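Long-range contact in transcriptional repressor of the blcABC operon (Agrobacterium tumefaciens, PDB 3MQ0), which represses the blcABC operon, probably by binding DNA through a helix-turn-helix domain, under control of its oligomeric state: residues I209-A223 with I236-I250. Sequence-based numbering, arbitrary orientation.
Sequences IDDGQIREGMLCIGA and IAISLIRSEASDEKI
Bends at chi2 and chi3 fold the Arg-242 chain across the carboxylate of Asp-211, with CD against OD1, while Leu-219, with CG anti to the backbone N (chi1 158°), places CD2 against the first turn of helix 247-267. There Leu-219 CD2 meets Ile-250 CD1 tip to tip at 3.5 Å. Ile-250 CG2 spreads the apolar contact, lying 3.8 Å from Ile-209 CD1, whose side chain it crosses at about a right angle, and 4.0 Å from Ile-221 CD1. Leu-240 closes in on Leu-219 from the neighbouring strand, and Leu-253 continues the helical cover over Ile-221. Beneath this layer, strands 218-226 and 232-241 form an antiparallel hairpin within the six-stranded sheet of the GAF-fold domain. Leu-219/Leu-240, Ile-221/Ile-238 and Ala-223/Ile-236 are its hydrogen-bonded pairs here; on the other face Cys-220 SG lies 3.2 Å from Ser-239 OG. Past the last bridge, Arg-242 N still donates to Gly-217 O (3.0 Å), tilted above the carbonyl plane, and a water linking that oxygen to Ser-243 N gives it a second donor. The guanidinium works at its edge: Arg-242 NH2 donates in plane to Ala-245 O and forms a salt bridge with Asp-247, whereas Arg-242 NH1 makes only a weak bond to Asp-211 OD2 (3.3 Å), the two planes 56° apart. The stronger partner of that oxygen is Arg-187, by a salt bridge. Arg-242 thus bridges, weakly on the Asp-211 side, edge strand 208-211 and the turn leading into the helix; with Arg-187, its charge probably offsets the two carboxylates, beside the aliphatic face of Leu-219, Ile-221 and Ile-250.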
loop_
_atom_site.group_PDB
_atom_site.type_symbol
_atom_site.label_atom_id
_atom_site.label_comp_id
_atom_site.label_asym_id
_atom_site.label_seq_id
_atom_site.Cartn_x
_atom_site.Cartn_y
_atom_site.Cartn_z
ATOM N N ILE B 209 28.055 -13.177 8.454
ATOM C CA ILE B 209 29.481 -13.100 8.196
ATOM C C ILE B 209 29.844 -14.082 7.089
ATOM O O ILE B 209 29.454 -15.252 7.144
ATOM C CB ILE B 209 30.285 -13.484 9.450
ATOM C CG1 ILE B 209 30.180 -12.380 10.508
ATOM C CG2 ILE B 209 31.723 -13.694 9.088
ATOM C CD1 ILE B 209 30.533 -12.860 11.900
ATOM N N ASP B 210 30.563 -13.597 6.079
ATOM C CA ASP B 210 31.220 -14.467 5.101
ATOM C C ASP B 210 32.718 -14.398 5.335
ATOM O O ASP B 210 33.366 -13.430 4.952
ATOM C CB ASP B 210 30.911 -14.025 3.668
ATOM C CG ASP B 210 31.987 -14.448 2.670
ATOM O OD1 ASP B 210 32.631 -15.496 2.889
ATOM O OD2 ASP B 210 32.188 -13.734 1.656
ATOM N N ASP B 211 33.270 -15.419 5.980
ATOM C CA ASP B 211 34.690 -15.403 6.276
ATOM C C ASP B 211 35.451 -16.150 5.187
ATOM O O ASP B 211 35.779 -17.331 5.341
ATOM C CB ASP B 211 34.955 -16.029 7.644
ATOM C CG ASP B 211 36.384 -15.784 8.130
ATOM O OD1 ASP B 211 37.221 -15.337 7.313
ATOM O OD2 ASP B 211 36.671 -16.041 9.322
ATOM N N GLY B 212 35.710 -15.461 4.078
ATOM C CA GLY B 212 36.527 -16.010 3.009
ATOM C C GLY B 212 35.892 -17.118 2.182
ATOM O O GLY B 212 36.595 -17.980 1.648
ATOM N N GLN B 213 34.572 -17.080 2.049
ATOM C CA GLN B 213 33.836 -18.085 1.265
ATOM C C GLN B 213 33.728 -17.762 -0.224
ATOM O O GLN B 213 33.273 -18.591 -1.005
ATOM C CB GLN B 213 32.442 -18.304 1.860
ATOM C CG GLN B 213 32.533 -18.801 3.296
ATOM C CD GLN B 213 31.234 -19.350 3.821
ATOM O OE1 GLN B 213 30.388 -19.837 3.061
ATOM N NE2 GLN B 213 31.063 -19.276 5.137
ATOM N N ILE B 214 34.137 -16.554 -0.603
ATOM C CA ILE B 214 34.138 -16.133 -2.006
ATOM C C ILE B 214 35.567 -15.933 -2.500
ATOM O O ILE B 214 35.949 -16.405 -3.576
ATOM C CB ILE B 214 33.389 -14.798 -2.183
ATOM C CG1 ILE B 214 31.913 -14.951 -1.831
ATOM C CG2 ILE B 214 33.579 -14.268 -3.605
ATOM C CD1 ILE B 214 31.178 -15.946 -2.721
ATOM N N ARG B 215 36.352 -15.213 -1.711
ATOM C CA ARG B 215 37.771 -15.062 -1.979
ATOM C C ARG B 215 38.547 -15.265 -0.699
ATOM O O ARG B 215 38.177 -14.749 0.345
ATOM C CB ARG B 215 38.083 -13.669 -2.531
ATOM C CG ARG B 215 37.855 -13.500 -4.017
ATOM C CD ARG B 215 38.804 -12.450 -4.598
ATOM N NE ARG B 215 38.446 -12.077 -5.965
ATOM C CZ ARG B 215 38.758 -12.786 -7.045
ATOM N NH1 ARG B 215 39.434 -13.921 -6.929
ATOM N NH2 ARG B 215 38.387 -12.360 -8.245
ATOM N N GLU B 216 39.643 -16.006 -0.781
ATOM C CA GLU B 216 40.503 -16.168 0.378
ATOM C C GLU B 216 41.004 -14.799 0.828
ATOM O O GLU B 216 41.412 -13.970 0.008
ATOM C CB GLU B 216 41.664 -17.106 0.052
ATOM C CG GLU B 216 41.215 -18.373 -0.661
ATOM C CD GLU B 216 42.028 -19.588 -0.264
ATOM O OE1 GLU B 216 43.257 -19.585 -0.497
ATOM O OE2 GLU B 216 41.435 -20.542 0.288
ATOM N N GLY B 217 40.943 -14.558 2.129
ATOM C CA GLY B 217 41.401 -13.307 2.697
ATOM C C GLY B 217 40.379 -12.182 2.690
ATOM O O GLY B 217 40.645 -11.107 3.220
ATOM N N MET B 218 39.218 -12.414 2.086
ATOM C CA MET B 218 38.161 -11.406 2.084
ATOM C C MET B 218 37.107 -11.776 3.099
ATOM O O MET B 218 36.617 -12.903 3.112
ATOM C CB MET B 218 37.510 -11.263 0.706
ATOM C CG MET B 218 36.376 -10.230 0.666
ATOM S SD MET B 218 35.730 -9.808 -0.980
ATOM C CE MET B 218 34.834 -11.297 -1.380
ATOM N N LEU B 219 36.758 -10.815 3.943
ATOM C CA LEU B 219 35.693 -10.988 4.924
ATOM C C LEU B 219 34.562 -10.014 4.617
ATOM O O LEU B 219 34.822 -8.838 4.381
ATOM C CB LEU B 219 36.268 -10.713 6.314
ATOM C CG LEU B 219 35.264 -10.328 7.390
ATOM C CD1 LEU B 219 34.646 -11.591 7.897
ATOM C CD2 LEU B 219 35.976 -9.575 8.509
ATOM N N CYS B 220 33.317 -10.498 4.578
ATOM C CA CYS B 220 32.167 -9.626 4.395
ATOM C C CYS B 220 31.189 -9.745 5.562
ATOM O O CYS B 220 31.056 -10.806 6.181
ATOM C CB CYS B 220 31.420 -9.930 3.092
ATOM S SG CYS B 220 32.516 -10.056 1.656
ATOM N N ILE B 221 30.502 -8.646 5.843
ATOM C CA ILE B 221 29.496 -8.599 6.892
ATOM C C ILE B 221 28.211 -8.097 6.253
ATOM O O ILE B 221 28.237 -7.067 5.564
ATOM C CB ILE B 221 29.934 -7.610 7.983
ATOM C CG1 ILE B 221 31.321 -8.018 8.489
ATOM C CG2 ILE B 221 28.919 -7.580 9.106
ATOM C CD1 ILE B 221 31.990 -6.974 9.362
ATOM N N GLY B 222 27.094 -8.804 6.465
ATOM C CA GLY B 222 25.857 -8.473 5.759
ATOM C C GLY B 222 24.678 -8.150 6.651
ATOM O O GLY B 222 24.629 -8.595 7.792
ATOM N N ALA B 223 23.731 -7.371 6.130
ATOM C CA ALA B 223 22.483 -7.096 6.836
ATOM C C ALA B 223 21.324 -6.985 5.849
ATOM O O ALA B 223 21.524 -6.752 4.656
ATOM C CB ALA B 223 22.595 -5.807 7.645
ATOM N N ILE B 236 22.657 -5.657 2.178
ATOM C CA ILE B 236 23.795 -4.762 2.119
ATOM C C ILE B 236 24.969 -5.440 2.822
ATOM O O ILE B 236 24.771 -6.133 3.834
ATOM C CB ILE B 236 23.478 -3.392 2.749
ATOM C CG1 ILE B 236 24.668 -2.456 2.635
ATOM C CG2 ILE B 236 23.084 -3.511 4.230
ATOM C CD1 ILE B 236 24.362 -1.041 3.171
ATOM N N ALA B 237 26.176 -5.271 2.291
ATOM C CA ALA B 237 27.346 -5.862 2.955
ATOM C C ALA B 237 28.533 -4.928 2.893
ATOM O O ALA B 237 28.659 -4.130 1.976
ATOM C CB ALA B 237 27.713 -7.212 2.305
ATOM N N ILE B 238 29.422 -5.051 3.861
ATOM C CA ILE B 238 30.713 -4.409 3.728
ATOM C C ILE B 238 31.743 -5.511 3.563
ATOM O O ILE B 238 31.571 -6.617 4.079
ATOM C CB ILE B 238 31.047 -3.514 4.928
ATOM C CG1 ILE B 238 31.059 -4.330 6.217
ATOM C CG2 ILE B 238 30.037 -2.360 5.033
ATOM C CD1 ILE B 238 31.232 -3.469 7.471
ATOM N N SER B 239 32.811 -5.216 2.852
ATOM C CA SER B 239 33.920 -6.109 2.614
ATOM C C SER B 239 35.236 -5.510 3.106
ATOM O O SER B 239 35.461 -4.384 2.921
ATOM C CB SER B 239 34.068 -6.357 1.123
ATOM O OG SER B 239 32.956 -7.027 0.650
ATOM N N LEU B 240 36.067 -6.335 3.708
ATOM C CA LEU B 240 37.370 -5.868 4.168
ATOM C C LEU B 240 38.351 -7.023 4.178
ATOM O O LEU B 240 37.970 -8.177 3.963
ATOM C CB LEU B 240 37.266 -5.257 5.570
ATOM C CG LEU B 240 36.604 -6.130 6.637
ATOM C CD1 LEU B 240 37.186 -5.831 8.001
ATOM C CD2 LEU B 240 35.089 -5.897 6.643
ATOM N N ILE B 241 39.621 -6.708 4.419
ATOM C CA ILE B 241 40.642 -7.735 4.549
ATOM C C ILE B 241 40.501 -8.436 5.903
ATOM O O ILE B 241 40.560 -7.796 6.953
ATOM C CB ILE B 241 42.046 -7.128 4.423
ATOM C CG1 ILE B 241 42.218 -6.502 3.040
ATOM C CG2 ILE B 241 43.111 -8.188 4.690
ATOM C CD1 ILE B 241 42.056 -7.493 1.903
ATOM N N ARG B 242 40.321 -9.755 5.868
ATOM C CA ARG B 242 40.068 -10.549 7.074
ATOM C C ARG B 242 41.171 -10.416 8.121
ATOM O O ARG B 242 40.897 -10.191 9.298
ATOM C CB ARG B 242 39.882 -12.024 6.705
ATOM C CG ARG B 242 40.418 -13.019 7.738
ATOM C CD ARG B 242 39.391 -13.367 8.822
ATOM N NE ARG B 242 39.437 -12.468 9.977
ATOM C CZ ARG B 242 38.823 -12.708 11.134
ATOM N NH1 ARG B 242 38.120 -13.820 11.296
ATOM N NH2 ARG B 242 38.916 -11.842 12.133
ATOM N N SER B 243 42.417 -10.552 7.686
ATOM C CA SER B 243 43.558 -10.524 8.597
ATOM C C SER B 243 43.682 -9.185 9.317
ATOM O O SER B 243 44.564 -8.995 10.150
ATOM C CB SER B 243 44.843 -10.807 7.821
ATOM O OG SER B 243 45.035 -9.851 6.790
ATOM N N GLU B 244 42.787 -8.259 9.000
ATOM C CA GLU B 244 42.893 -6.891 9.486
ATOM C C GLU B 244 41.815 -6.544 10.520
ATOM O O GLU B 244 41.696 -5.393 10.947
ATOM C CB GLU B 244 42.826 -5.939 8.286
ATOM C CG GLU B 244 42.940 -4.459 8.599
ATOM C CD GLU B 244 43.243 -3.638 7.359
ATOM O OE1 GLU B 244 44.307 -3.869 6.746
ATOM O OE2 GLU B 244 42.418 -2.771 6.995
ATOM N N ALA B 245 41.045 -7.542 10.942
ATOM C CA ALA B 245 39.924 -7.295 11.851
ATOM C C ALA B 245 39.804 -8.343 12.951
ATOM O O ALA B 245 39.727 -9.534 12.669
ATOM C CB ALA B 245 38.616 -7.224 11.056
ATOM N N SER B 246 39.762 -7.899 14.201
ATOM C CA SER B 246 39.548 -8.813 15.327
ATOM C C SER B 246 38.109 -9.320 15.306
ATOM O O SER B 246 37.261 -8.728 14.651
ATOM C CB SER B 246 39.806 -8.100 16.654
ATOM O OG SER B 246 38.809 -7.125 16.909
ATOM N N ASP B 247 37.835 -10.415 16.015
ATOM C CA ASP B 247 36.470 -10.918 16.123
ATOM C C ASP B 247 35.571 -9.869 16.769
ATOM O O ASP B 247 34.404 -9.728 16.403
ATOM C CB ASP B 247 36.422 -12.211 16.934
ATOM C CG ASP B 247 37.010 -13.396 16.183
ATOM O OD1 ASP B 247 37.271 -13.265 14.966
ATOM O OD2 ASP B 247 37.194 -14.462 16.812
ATOM N N GLU B 248 36.127 -9.128 17.730
ATOM C CA GLU B 248 35.356 -8.096 18.423
ATOM C C GLU B 248 35.000 -6.957 17.471
ATOM O O GLU B 248 33.901 -6.411 17.516
ATOM C CB GLU B 248 36.110 -7.570 19.641
ATOM C CG GLU B 248 36.284 -8.590 20.764
ATOM C CD GLU B 248 37.249 -9.729 20.398
ATOM O OE1 GLU B 248 38.202 -9.489 19.621
ATOM O OE2 GLU B 248 37.060 -10.866 20.891
ATOM N N LYS B 249 35.934 -6.594 16.608
ATOM C CA LYS B 249 35.666 -5.572 15.611
ATOM C C LYS B 249 34.610 -6.005 14.608
ATOM O O LYS B 249 33.760 -5.210 14.212
ATOM C CB LYS B 249 36.935 -5.194 14.856
ATOM C CG LYS B 249 36.712 -4.055 13.885
ATOM C CD LYS B 249 37.997 -3.675 13.161
ATOM C CE LYS B 249 37.841 -2.351 12.421
ATOM N NZ LYS B 249 37.407 -1.259 13.350
ATOM N N ILE B 250 34.679 -7.255 14.165
ATOM C CA ILE B 250 33.677 -7.769 13.249
ATOM C C ILE B 250 32.267 -7.702 13.868
ATOM O O ILE B 250 31.299 -7.325 13.206
ATOM C CB ILE B 250 34.016 -9.205 12.816
ATOM C CG1 ILE B 250 35.336 -9.221 12.023
ATOM C CG2 ILE B 250 32.855 -9.809 12.001
ATOM C CD1 ILE B 250 35.933 -10.594 11.892
HETATM O O HOH W 1 43.130 -11.373 5.092
#